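Local structure of succinate-semialdehyde dehydrogenase (4OGD) at residues T345-L350 with N354-Q359; R278-L283 with E327-G332; A303-A308 with A312-Q317; D234-L239 with K249-S254. The protein probably oxidises succinic semialdehyde to succinate, using NADP+ as cofactor. All coordinates share one frame; numbering follows the deposited sequence.

Contact 1 of 4, residues T345-L350 with N354-Q359; sequences TIIAGL and NPIYYQ
Leu350 lays its CD2 methyl over the flat of the Asn354 carboxamide, 3.6 Å from ND2, with CG and OD1 of the same amide hardly farther away. That same methyl also meets Ile356, 3.9 Å from its CB, so one branch of the leucine bridges both side chains. Three residues earlier, still in the strand, Ile347 adds its CD1, which approaches Ile356 CG2 to 4.1 Å, the two isoleucines meeting at about a right angle. The amide is held by its own segment: Asn354 OD1 accepts from Ile356 N at 3.1 Å, an Asx turn that opens the 3-10 segment 355-357. With CG anti to the backbone N (chi1 -169°), the amide folds back over that turn and turns its flat side to the leucine. Its ND2 binds Ala321 O, and a water links ND2 to Gly349 O back in the other segment. This is the bend where strand 345-348, next to the edge of its sheet, gives way to the loop leading to the parallel strand 365-371. Tyr357 meets the base of Leu350: its CD2 lies 3.8 Å from Leu350 CB, and Leu350 O sits at the ring edge, near its plane, 3.4 Å from Tyr357 CE2. Tyr369 in strand 365-371 meets the Tyr357 ring edge-to-face, while its OH bonds to Tyr357 O.

Contact 2 of 4, residues R278-L283 with E327-G332; sequences RFKELL and ELVYGG
Lys280 points its CB from helix 276-288 toward strand 327-330, and its aliphatic stem does most of the touching. CB itself stays 4.7 Å from Val329 CG1, and CG comes no closer to the valine. CD is the atom that makes the apolar contact, 4.2 Å from Val329 CG2. At the CG-CD bond the chain kinks (chi3 -50°), which swings CE away from the valine and carries the ammonium along the strand toward Glu327. The tip, NZ, then stops 4.3 Å from Glu327 OE2, too far for a salt bridge, although the opposite charges probably still attract. A water closes the gap: it accepts from Lys280 NZ at 2.7 Å and donates to Glu327 OE1 at a short 2.5 Å. Glu327 is extended (chi1 175°), which carries its carboxylate out to the water, across from the ammonium, at the exposed end of the contact. Val329 sits deeper, with Ala348 and Ile346 of the neighbouring strand and Thr284 of the helix also against it. Its backbone belongs to a classic beta bulge, Val329 and Tyr330 both facing Ile346. The helix thus packs against the bulged, antiparallel edge strand of a mixed seven-stranded sheet, in keeping with the open alpha/beta catalytic domain of aldehyde dehydrogenases.

Contact 3 of 4, residues A303-A308 with A312-Q317; sequences APLSSA and ADVLDQ
Leu305 and Val314 make the packed half of this contact, which spans the N-terminal end of helix 308-323 and the loop that leads into it. Ser307 occupies the N-cap, its OG accepting from Ala310 N; Leu305, two residues before it, faces a residue of the second helical turn. The touching branch of the leucine is CD1, 3.8 Å from Val314 CG2 and 4.1 Å from Val314 CB. Both side chains are buried, and they meet aslant. The valine torsion (chi1 168°) sends CG1 anti to the backbone N and leaves CG2 beside that N, on the flank turned to the loop; this is why CG2 and not CG1 meets the leucine. Gln261 helps to fix the loop side: its OE1 accepts from Ser306 N and its side chain touches Leu305.

Toward solvent the contact thins to backbone. Ala308 is exposed and its CB points away from the helical segment, leaving its carbonyl to do the work. Ala312 N donates to Ala308 O at 2.9 Å in a nearly straight bond (166° at the hydrogen), the ordinary i to i+4 link of an alpha helix. Beside it Asp313, also exposed, reaches back through OD1 to Gln309 NE2 one turn earlier. The alanine methyl lies alongside that carbonyl, Ala312 CB 3.6 Å from Ala308 O.

Contact 4 of 4, residues D234-L239 with K249-S254; sequences DAFIIL and KVLYFS
Phe236 carries its CG anti to the backbone N (chi1 -176°), which drives the ring straight out of strand 235-238 toward helix 244-256, while Val250 is turned (chi1 -47°) so that its CG2, lodged between its own N and carbonyl carbon, faces the ring. The two meet with Val250 CG2 in the plane of the phenyl, at its edge, 4.0 Å from Phe236 CZ. Leu251 starts off to one flank, yet its end bends back in, and Leu251 CD2 arrives 4.2 Å from the same CZ. The outermost ring carbon is thus shared by two neighbouring helical residues.

One turn on, Ser254 comes obliquely to the next ring carbon, its OG 3.6 Å from Phe236 CE2. Set against a buried ring, the hydroxyl finds its polar partner within the helix. Ser254 OG donates to Val250 O at 2.8 Å, approaching from well above the carbonyl plane, and the same oxygen takes the helical bond from Ser254 N at 2.9 Å. Two donors therefore grip Val250 O, and the serine hydroxyl is tied down beside the ring. Elsewhere the phenyl meets Phe269 edge-to-face, across to the adjacent strand 268-272.

The axes of strand 235-238 and the helical segment 249-254 pass 12.3 Å apart and run nearly antiparallel, at 167°. That is the geometry of a beta-alpha-beta crossover, here made of strand 235-238, helix 244-256 and the parallel strand 268-272, in the Rossmann-like alpha/beta architecture of the aldehyde dehydrogenases.

In the fold
From the N terminus, contact 4 comes first, closing the short loop from strand 235-238 to helix 244-256. Contact 2 then spans the longest gap, from helix 276-288 to strand 327-330, and contact 3, at the start of helix 308-323, falls wholly within that span. Contact 1 follows, closing the turn after strand 345-348; none of the loops cross. Contacts 1, 2 and 4 all reach the seven-stranded sheet: the strands of contacts 1 and 2 are neighbours, and Phe279 of contact 2 packs on Ile238 and Leu251 of contact 4. Contact 3 joins contact 1 through Gln317 and Gln359.

Contact 1 of 4, residues T345-L350 with N354-Q359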
loop_
_atom_site.group_PDB
_atom_site.type_symbol
_atom_site.label_atom_id
_atom_site.label_comp_id
_atom_site.label_asym_id
_atom_site.label_seq_id
_atom_site.Cartn_x
_atom_site.Cartn_y
_atom_site.Cartn_z
ATOM N N THR A 345 15.307 -27.998 19.574
ATOM C CA THR A 345 15.184 -29.230 18.817
ATOM C C THR A 345 15.746 -28.951 17.431
ATOM O O THR A 345 15.543 -27.863 16.896
ATOM C CB THR A 345 13.704 -29.635 18.717
ATOM O OG1 THR A 345 13.174 -29.834 20.036
ATOM C CG2 THR A 345 13.527 -30.911 17.902
ATOM N N ILE A 346 16.483 -29.904 16.864
ATOM C CA ILE A 346 17.039 -29.729 15.529
ATOM C C ILE A 346 16.533 -30.841 14.629
ATOM O O ILE A 346 16.600 -32.013 14.993
ATOM C CB ILE A 346 18.583 -29.752 15.532
ATOM C CG1 ILE A 346 19.121 -28.664 16.465
ATOM C CG2 ILE A 346 19.129 -29.562 14.108
ATOM C CD1 ILE A 346 20.618 -28.727 16.707
ATOM N N ILE A 347 16.016 -30.465 13.465
ATOM C CA ILE A 347 15.624 -31.443 12.456
ATOM C C ILE A 347 16.384 -31.224 11.155
ATOM O O ILE A 347 16.869 -30.131 10.876
ATOM C CB ILE A 347 14.121 -31.397 12.164
ATOM C CG1 ILE A 347 13.709 -30.001 11.672
ATOM C CG2 ILE A 347 13.337 -31.817 13.401
ATOM C CD1 ILE A 347 12.251 -29.895 11.237
ATOM N N ALA A 348 16.489 -32.284 10.362
ATOM C CA ALA A 348 17.123 -32.203 9.055
ATOM C C ALA A 348 16.407 -33.174 8.125
ATOM O O ALA A 348 15.382 -33.749 8.495
ATOM C CB ALA A 348 18.609 -32.532 9.161
ATOM N N GLY A 349 16.929 -33.347 6.916
ATOM C CA GLY A 349 16.326 -34.260 5.961
ATOM C C GLY A 349 14.905 -33.926 5.530
ATOM O O GLY A 349 14.116 -34.828 5.245
ATOM N N LEU A 350 14.566 -32.640 5.483
ATOM C CA LEU A 350 13.274 -32.236 4.949
ATOM C C LEU A 350 13.292 -32.328 3.425
ATOM O O LEU A 350 14.170 -31.765 2.774
ATOM C CB LEU A 350 12.925 -30.805 5.379
ATOM C CG LEU A 350 12.643 -30.587 6.872
ATOM C CD1 LEU A 350 12.757 -29.108 7.227
ATOM C CD2 LEU A 350 11.266 -31.107 7.258
ATOM N N ASN A 354 7.467 -33.060 2.253
ATOM C CA ASN A 354 7.267 -32.909 3.691
ATOM C C ASN A 354 6.691 -31.518 3.933
ATOM O O ASN A 354 7.305 -30.526 3.556
ATOM C CB ASN A 354 8.607 -33.072 4.417
ATOM C CG ASN A 354 8.458 -33.189 5.927
ATOM O OD1 ASN A 354 7.646 -32.500 6.539
ATOM N ND2 ASN A 354 9.258 -34.060 6.532
ATOM N N PRO A 355 5.502 -31.438 4.547
ATOM C CA PRO A 355 4.842 -30.139 4.733
ATOM C C PRO A 355 5.730 -29.123 5.448
ATOM O O PRO A 355 5.682 -27.932 5.128
ATOM C CB PRO A 355 3.640 -30.486 5.611
ATOM C CG PRO A 355 3.349 -31.909 5.290
ATOM C CD PRO A 355 4.684 -32.554 5.054
ATOM N N ILE A 356 6.542 -29.594 6.388
ATOM C CA ILE A 356 7.392 -28.706 7.182
ATOM C C ILE A 356 8.515 -28.043 6.345
ATOM O O ILE A 356 9.052 -27.001 6.725
ATOM C CB ILE A 356 7.904 -29.442 8.461
ATOM C CG1 ILE A 356 6.713 -29.812 9.354
ATOM C CG2 ILE A 356 8.895 -28.599 9.253
ATOM C CD1 ILE A 356 5.861 -28.607 9.790
ATOM N N TYR A 357 8.832 -28.611 5.178
ATOM C CA TYR A 357 9.787 -27.988 4.256
ATOM C C TYR A 357 9.415 -26.534 3.980
ATOM O O TYR A 357 10.291 -25.687 3.803
ATOM C CB TYR A 357 9.821 -28.762 2.928
ATOM C CG TYR A 357 10.985 -28.433 2.004
ATOM C CD1 TYR A 357 10.925 -27.356 1.123
ATOM C CD2 TYR A 357 12.126 -29.224 1.990
ATOM C CE1 TYR A 357 11.984 -27.068 0.265
ATOM C CE2 TYR A 357 13.184 -28.947 1.137
ATOM C CZ TYR A 357 13.110 -27.867 0.281
ATOM O OH TYR A 357 14.181 -27.615 -0.561
ATOM N N TYR A 358 8.114 -26.245 3.976
ATOM C CA TYR A 358 7.613 -24.929 3.589
ATOM C C TYR A 358 6.871 -24.183 4.699
ATOM O O TYR A 358 6.301 -23.123 4.444
ATOM C CB TYR A 358 6.683 -25.051 2.371
ATOM C CG TYR A 358 7.376 -25.527 1.115
ATOM C CD1 TYR A 358 8.216 -24.682 0.403
ATOM C CD2 TYR A 358 7.184 -26.820 0.638
ATOM C CE1 TYR A 358 8.855 -25.116 -0.748
ATOM C CE2 TYR A 358 7.816 -27.259 -0.509
ATOM C CZ TYR A 358 8.642 -26.402 -1.201
ATOM O OH TYR A 358 9.276 -26.836 -2.340
ATOM N N GLN A 359 6.871 -24.718 5.920
ATOM C CA GLN A 359 6.115 -24.105 7.021
ATOM C C GLN A 359 7.001 -23.370 8.005
ATOM O O GLN A 359 8.084 -23.843 8.340
ATOM C CB GLN A 359 5.342 -25.169 7.804
ATOM C CG GLN A 359 4.154 -25.750 7.080
ATOM C CD GLN A 359 3.262 -26.573 7.993
ATOM O OE1 GLN A 359 3.249 -26.389 9.218
ATOM N NE2 GLN A 359 2.510 -27.491 7.400
HETATM O O HOH W 1 11.345 -35.249 4.838
#

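Contact 2 of 4, residues R278-L283 with E327-G332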
loop_
_atom_site.group_PDB
_atom_site.type_symbol
_atom_site.label_atom_id
_atom_site.label_comp_id
_atom_site.label_asym_id
_atom_site.label_seq_id
_atom_site.Cartn_x
_atom_site.Cartn_y
_atom_site.Cartn_z
ATOM N N ARG A 278 29.695 -30.949 9.870
ATOM C CA ARG A 278 30.298 -29.955 10.747
ATOM C C ARG A 278 29.246 -29.008 11.320
ATOM O O ARG A 278 29.261 -28.697 12.511
ATOM C CB ARG A 278 31.370 -29.172 9.990
ATOM C CG ARG A 278 32.112 -28.153 10.825
ATOM C CD ARG A 278 33.028 -27.330 9.957
ATOM N NE ARG A 278 33.817 -26.395 10.739
ATOM C CZ ARG A 278 34.690 -25.545 10.216
ATOM N NH1 ARG A 278 34.879 -25.514 8.904
ATOM N NH2 ARG A 278 35.366 -24.728 11.003
ATOM N N PHE A 279 28.310 -28.569 10.482
ATOM C CA PHE A 279 27.261 -27.690 10.983
ATOM C C PHE A 279 26.258 -28.402 11.898
ATOM O O PHE A 279 25.778 -27.812 12.871
ATOM C CB PHE A 279 26.531 -26.974 9.845
ATOM C CG PHE A 279 25.592 -25.918 10.331
ATOM C CD1 PHE A 279 26.085 -24.705 10.788
ATOM C CD2 PHE A 279 24.223 -26.149 10.376
ATOM C CE1 PHE A 279 25.230 -23.733 11.266
ATOM C CE2 PHE A 279 23.361 -25.177 10.855
ATOM C CZ PHE A 279 23.870 -23.967 11.296
ATOM N N LYS A 280 25.929 -29.656 11.594
ATOM C CA LYS A 280 25.047 -30.428 12.466
ATOM C C LYS A 280 25.643 -30.461 13.858
ATOM O O LYS A 280 24.958 -30.214 14.852
ATOM C CB LYS A 280 24.869 -31.868 11.975
ATOM C CG LYS A 280 23.906 -32.040 10.811
ATOM C CD LYS A 280 23.345 -33.464 10.772
ATOM C CE LYS A 280 24.455 -34.504 10.870
ATOM N NZ LYS A 280 23.954 -35.883 10.607
ATOM N N GLU A 281 26.938 -30.744 13.923
ATOM C CA GLU A 281 27.622 -30.799 15.212
ATOM C C GLU A 281 27.701 -29.446 15.914
ATOM O O GLU A 281 27.536 -29.358 17.135
ATOM C CB GLU A 281 29.014 -31.396 15.041
ATOM C CG GLU A 281 28.980 -32.904 15.001
ATOM C CD GLU A 281 28.116 -33.467 16.115
ATOM O OE1 GLU A 281 27.152 -34.205 15.807
ATOM O OE2 GLU A 281 28.392 -33.158 17.298
ATOM N N LEU A 282 27.955 -28.394 15.142
ATOM C CA LEU A 282 28.052 -27.056 15.707
ATOM C C LEU A 282 26.712 -26.580 16.261
ATOM O O LEU A 282 26.646 -26.071 17.383
ATOM C CB LEU A 282 28.577 -26.064 14.668
ATOM C CG LEU A 282 28.730 -24.629 15.166
ATOM C CD1 LEU A 282 29.719 -24.586 16.317
ATOM C CD2 LEU A 282 29.194 -23.726 14.045
ATOM N N LEU A 283 25.643 -26.742 15.481
ATOM C CA LEU A 283 24.325 -26.292 15.931
ATOM C C LEU A 283 23.861 -27.100 17.149
ATOM O O LEU A 283 23.240 -26.564 18.073
ATOM C CB LEU A 283 23.300 -26.367 14.791
ATOM C CG LEU A 283 21.967 -25.658 15.072
ATOM C CD1 LEU A 283 22.173 -24.153 15.141
ATOM C CD2 LEU A 283 20.921 -25.995 14.013
ATOM N N GLU A 327 14.668 -36.113 9.834
ATOM C CA GLU A 327 15.551 -36.703 10.832
ATOM C C GLU A 327 15.586 -35.861 12.102
ATOM O O GLU A 327 15.785 -34.645 12.037
ATOM C CB GLU A 327 16.974 -36.853 10.276
ATOM C CG GLU A 327 17.972 -37.361 11.315
ATOM C CD GLU A 327 19.401 -37.402 10.810
ATOM O OE1 GLU A 327 19.670 -36.908 9.690
ATOM O OE2 GLU A 327 20.266 -37.935 11.537
ATOM N N LEU A 328 15.390 -36.505 13.253
ATOM C CA LEU A 328 15.573 -35.828 14.534
ATOM C C LEU A 328 17.053 -35.819 14.881
ATOM O O LEU A 328 17.630 -36.850 15.238
ATOM C CB LEU A 328 14.757 -36.487 15.650
ATOM C CG LEU A 328 14.809 -35.766 17.007
ATOM C CD1 LEU A 328 14.249 -34.352 16.908
ATOM C CD2 LEU A 328 14.057 -36.543 18.074
ATOM N N VAL A 329 17.667 -34.650 14.753
ATOM C CA VAL A 329 19.099 -34.493 14.973
ATOM C C VAL A 329 19.414 -34.295 16.451
ATOM O O VAL A 329 20.378 -34.858 16.979
ATOM C CB VAL A 329 19.649 -33.309 14.152
ATOM C CG1 VAL A 329 21.073 -32.971 14.555
ATOM C CG2 VAL A 329 19.565 -33.607 12.654
ATOM N N TYR A 330 18.593 -33.494 17.120
ATOM C CA TYR A 330 18.813 -33.193 18.531
ATOM C C TYR A 330 17.521 -32.786 19.218
ATOM O O TYR A 330 16.667 -32.143 18.612
ATOM C CB TYR A 330 19.849 -32.075 18.697
ATOM C CG TYR A 330 19.948 -31.593 20.127
ATOM C CD1 TYR A 330 20.661 -32.320 21.071
ATOM C CD2 TYR A 330 19.301 -30.430 20.541
ATOM C CE1 TYR A 330 20.741 -31.901 22.375
ATOM C CE2 TYR A 330 19.371 -30.005 21.847
ATOM C CZ TYR A 330 20.095 -30.742 22.757
ATOM O OH TYR A 330 20.175 -30.322 24.060
ATOM N N GLY A 331 17.380 -33.162 20.487
ATOM C CA GLY A 331 16.285 -32.679 21.304
ATOM C C GLY A 331 14.980 -33.401 21.053
ATOM O O GLY A 331 14.948 -34.626 20.897
ATOM N N GLY A 332 13.893 -32.639 21.031
ATOM C CA GLY A 332 12.579 -33.201 20.785
ATOM C C GLY A 332 12.006 -33.952 21.972
ATOM O O GLY A 332 10.987 -34.626 21.848
HETATM O O HOH W 2 21.958 -36.212 8.808
#

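Contact 3 of 4, residues A303-A308 with A312-Q317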
loop_
_atom_site.group_PDB
_atom_site.type_symbol
_atom_site.label_atom_id
_atom_site.label_comp_id
_atom_site.label_asym_id
_atom_site.label_seq_id
_atom_site.Cartn_x
_atom_site.Cartn_y
_atom_site.Cartn_z
ATOM N N ALA A 303 13.286 -19.061 27.300
ATOM C CA ALA A 303 11.979 -18.771 27.878
ATOM C C ALA A 303 10.959 -19.847 27.511
ATOM O O ALA A 303 11.153 -20.586 26.544
ATOM C CB ALA A 303 11.493 -17.391 27.392
ATOM N N PRO A 304 9.873 -19.954 28.297
ATOM C CA PRO A 304 8.755 -20.789 27.852
ATOM C C PRO A 304 8.083 -20.100 26.673
ATOM O O PRO A 304 8.220 -18.878 26.538
ATOM C CB PRO A 304 7.813 -20.775 29.055
ATOM C CG PRO A 304 8.086 -19.446 29.720
ATOM C CD PRO A 304 9.562 -19.214 29.538
ATOM N N LEU A 305 7.366 -20.850 25.841
ATOM C CA LEU A 305 6.599 -20.231 24.763
ATOM C C LEU A 305 5.420 -19.448 25.337
ATOM O O LEU A 305 5.087 -19.583 26.519
ATOM C CB LEU A 305 6.131 -21.271 23.743
ATOM C CG LEU A 305 7.213 -22.123 23.072
ATOM C CD1 LEU A 305 6.638 -22.861 21.860
ATOM C CD2 LEU A 305 8.412 -21.291 22.669
ATOM N N SER A 306 4.770 -18.647 24.498
ATOM C CA SER A 306 3.815 -17.646 24.978
ATOM C C SER A 306 2.446 -18.163 25.419
ATOM O O SER A 306 1.708 -17.442 26.097
ATOM C CB SER A 306 3.620 -16.562 23.918
ATOM O OG SER A 306 3.008 -17.115 22.768
ATOM N N SER A 307 2.090 -19.388 25.035
ATOM C CA SER A 307 0.805 -19.958 25.441
ATOM C C SER A 307 0.836 -21.477 25.349
ATOM O O SER A 307 1.736 -22.048 24.746
ATOM C CB SER A 307 -0.338 -19.411 24.578
ATOM O OG SER A 307 -0.283 -19.936 23.256
ATOM N N ALA A 308 -0.157 -22.131 25.940
ATOM C CA ALA A 308 -0.248 -23.582 25.840
ATOM C C ALA A 308 -0.470 -23.994 24.390
ATOM O O ALA A 308 0.098 -24.988 23.931
ATOM C CB ALA A 308 -1.370 -24.102 26.720
ATOM N N ALA A 312 1.705 -26.476 21.965
ATOM C CA ALA A 312 1.071 -27.598 21.277
ATOM C C ALA A 312 1.328 -27.546 19.776
ATOM O O ALA A 312 1.691 -28.557 19.161
ATOM C CB ALA A 312 -0.419 -27.634 21.562
ATOM N N ASP A 313 1.147 -26.364 19.194
ATOM C CA ASP A 313 1.359 -26.180 17.760
ATOM C C ASP A 313 2.792 -26.492 17.335
ATOM O O ASP A 313 3.015 -27.152 16.314
ATOM C CB ASP A 313 0.976 -24.757 17.339
ATOM C CG ASP A 313 -0.512 -24.493 17.446
ATOM O OD1 ASP A 313 -1.295 -25.458 17.593
ATOM O OD2 ASP A 313 -0.901 -23.308 17.367
ATOM N N VAL A 314 3.765 -26.020 18.114
ATOM C CA VAL A 314 5.166 -26.294 17.812
ATOM C C VAL A 314 5.484 -27.788 17.932
ATOM O O VAL A 314 6.152 -28.352 17.072
ATOM C CB VAL A 314 6.131 -25.461 18.684
ATOM C CG1 VAL A 314 7.559 -25.977 18.548
ATOM C CG2 VAL A 314 6.076 -23.993 18.280
ATOM N N LEU A 315 4.983 -28.427 18.984
ATOM C CA LEU A 315 5.212 -29.861 19.160
ATOM C C LEU A 315 4.583 -30.652 18.018
ATOM O O LEU A 315 5.186 -31.604 17.514
ATOM C CB LEU A 315 4.676 -30.348 20.506
ATOM C CG LEU A 315 5.423 -29.837 21.739
ATOM C CD1 LEU A 315 4.717 -30.287 23.016
ATOM C CD2 LEU A 315 6.873 -30.270 21.742
ATOM N N ASP A 316 3.385 -30.246 17.601
ATOM C CA ASP A 316 2.719 -30.897 16.473
ATOM C C ASP A 316 3.503 -30.730 15.172
ATOM O O ASP A 316 3.524 -31.638 14.342
ATOM C CB ASP A 316 1.293 -30.373 16.283
ATOM C CG ASP A 316 0.348 -30.837 17.372
ATOM O OD1 ASP A 316 0.715 -31.754 18.132
ATOM O OD2 ASP A 316 -0.767 -30.287 17.459
ATOM N N GLN A 317 4.145 -29.576 14.986
ATOM C CA GLN A 317 4.934 -29.370 13.773
ATOM C C GLN A 317 6.178 -30.241 13.732
ATOM O O GLN A 317 6.550 -30.750 12.668
ATOM C CB GLN A 317 5.330 -27.905 13.612
ATOM C CG GLN A 317 4.198 -27.023 13.140
ATOM C CD GLN A 317 4.626 -25.575 13.024
ATOM O OE1 GLN A 317 5.108 -24.983 13.990
ATOM N NE2 GLN A 317 4.469 -25.002 11.838
#

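Contact 4 of 4, residues D234-L239 with K249-S254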
loop_
_atom_site.group_PDB
_atom_site.type_symbol
_atom_site.label_atom_id
_atom_site.label_comp_id
_atom_site.label_asym_id
_atom_site.label_seq_id
_atom_site.Cartn_x
_atom_site.Cartn_y
_atom_site.Cartn_z
ATOM N N ASP A 234 13.052 -17.522 7.268
ATOM C CA ASP A 234 14.266 -16.914 6.741
ATOM C C ASP A 234 15.378 -17.919 6.508
ATOM O O ASP A 234 15.653 -18.770 7.358
ATOM C CB ASP A 234 14.779 -15.821 7.684
ATOM C CG ASP A 234 13.853 -14.616 7.764
ATOM O OD1 ASP A 234 12.857 -14.531 7.006
ATOM O OD2 ASP A 234 14.153 -13.727 8.584
ATOM N N ALA A 235 16.027 -17.803 5.357
ATOM C CA ALA A 235 17.184 -18.642 5.058
ATOM C C ALA A 235 18.472 -17.986 5.569
ATOM O O ALA A 235 18.769 -16.830 5.239
ATOM C CB ALA A 235 17.271 -18.898 3.571
ATOM N N PHE A 236 19.224 -18.743 6.367
ATOM C CA PHE A 236 20.524 -18.347 6.892
ATOM C C PHE A 236 21.500 -19.190 6.074
ATOM O O PHE A 236 21.618 -20.397 6.295
ATOM C CB PHE A 236 20.549 -18.696 8.394
ATOM C CG PHE A 236 21.804 -18.277 9.147
ATOM C CD1 PHE A 236 23.035 -18.859 8.880
ATOM C CD2 PHE A 236 21.717 -17.364 10.199
ATOM C CE1 PHE A 236 24.174 -18.502 9.609
ATOM C CE2 PHE A 236 22.842 -17.001 10.937
ATOM C CZ PHE A 236 24.072 -17.567 10.648
ATOM N N ILE A 237 22.159 -18.557 5.101
ATOM C CA ILE A 237 22.935 -19.271 4.082
ATOM C C ILE A 237 24.429 -19.193 4.381
ATOM O O ILE A 237 25.011 -18.104 4.429
ATOM C CB ILE A 237 22.682 -18.687 2.687
ATOM C CG1 ILE A 237 21.179 -18.570 2.407
ATOM C CG2 ILE A 237 23.367 -19.542 1.622
ATOM C CD1 ILE A 237 20.857 -17.891 1.080
ATOM N N ILE A 238 25.039 -20.353 4.593
ATOM C CA ILE A 238 26.455 -20.432 4.927
ATOM C C ILE A 238 27.267 -20.699 3.661
ATOM O O ILE A 238 27.263 -21.815 3.138
ATOM C CB ILE A 238 26.698 -21.535 5.970
ATOM C CG1 ILE A 238 25.828 -21.287 7.204
ATOM C CG2 ILE A 238 28.171 -21.608 6.362
ATOM C CD1 ILE A 238 25.913 -22.385 8.222
ATOM N N LEU A 239 27.942 -19.668 3.157
ATOM C CA LEU A 239 28.699 -19.794 1.912
ATOM C C LEU A 239 30.021 -20.522 2.115
ATOM O O LEU A 239 30.443 -20.790 3.250
ATOM C CB LEU A 239 28.943 -18.422 1.271
ATOM C CG LEU A 239 27.682 -17.618 0.952
ATOM C CD1 LEU A 239 28.013 -16.395 0.117
ATOM C CD2 LEU A 239 26.683 -18.497 0.229
ATOM N N LYS A 249 29.415 -17.780 17.074
ATOM C CA LYS A 249 29.063 -16.740 18.029
ATOM C C LYS A 249 27.665 -16.159 17.841
ATOM O O LYS A 249 27.114 -15.568 18.769
ATOM C CB LYS A 249 30.124 -15.640 18.007
ATOM C CG LYS A 249 31.480 -16.162 18.472
ATOM C CD LYS A 249 32.580 -15.126 18.415
ATOM C CE LYS A 249 33.818 -15.663 19.131
ATOM N NZ LYS A 249 34.945 -14.694 19.138
ATOM N N VAL A 250 27.082 -16.331 16.655
ATOM C CA VAL A 250 25.760 -15.759 16.407
ATOM C C VAL A 250 24.630 -16.784 16.406
ATOM O O VAL A 250 23.454 -16.411 16.386
ATOM C CB VAL A 250 25.704 -14.947 15.087
ATOM C CG1 VAL A 250 26.891 -13.999 14.986
ATOM C CG2 VAL A 250 25.638 -15.873 13.876
ATOM N N LEU A 251 24.969 -18.071 16.448
ATOM C CA LEU A 251 23.951 -19.105 16.239
ATOM C C LEU A 251 22.849 -19.153 17.301
ATOM O O LEU A 251 21.675 -19.304 16.957
ATOM C CB LEU A 251 24.577 -20.494 16.052
ATOM C CG LEU A 251 25.282 -20.793 14.727
ATOM C CD1 LEU A 251 25.844 -22.202 14.767
ATOM C CD2 LEU A 251 24.358 -20.639 13.517
ATOM N N TYR A 252 23.216 -19.036 18.580
ATOM C CA TYR A 252 22.224 -19.122 19.649
ATOM C C TYR A 252 21.182 -18.019 19.481
ATOM O O TYR A 252 19.980 -18.283 19.454
ATOM C CB TYR A 252 22.883 -19.025 21.031
ATOM C CG TYR A 252 21.962 -19.472 22.144
ATOM C CD1 TYR A 252 22.029 -20.762 22.646
ATOM C CD2 TYR A 252 21.008 -18.609 22.672
ATOM C CE1 TYR A 252 21.181 -21.183 23.659
ATOM C CE2 TYR A 252 20.150 -19.020 23.675
ATOM C CZ TYR A 252 20.244 -20.305 24.167
ATOM O OH TYR A 252 19.392 -20.711 25.168
ATOM N N PHE A 253 21.652 -16.785 19.350
ATOM C CA PHE A 253 20.749 -15.667 19.103
ATOM C C PHE A 253 19.898 -15.905 17.861
ATOM O O PHE A 253 18.683 -15.677 17.875
ATOM C CB PHE A 253 21.526 -14.363 18.928
ATOM C CG PHE A 253 20.710 -13.258 18.319
ATOM C CD1 PHE A 253 19.846 -12.507 19.100
ATOM C CD2 PHE A 253 20.786 -12.988 16.958
ATOM C CE1 PHE A 253 19.074 -11.500 18.538
ATOM C CE2 PHE A 253 20.015 -11.989 16.390
ATOM C CZ PHE A 253 19.164 -11.244 17.175
ATOM N N SER A 254 20.533 -16.365 16.792
ATOM C CA SER A 254 19.849 -16.419 15.499
ATOM C C SER A 254 18.601 -17.278 15.477
ATOM O O SER A 254 17.658 -16.954 14.756
ATOM C CB SER A 254 20.808 -16.838 14.384
ATOM O OG SER A 254 21.779 -15.823 14.190
#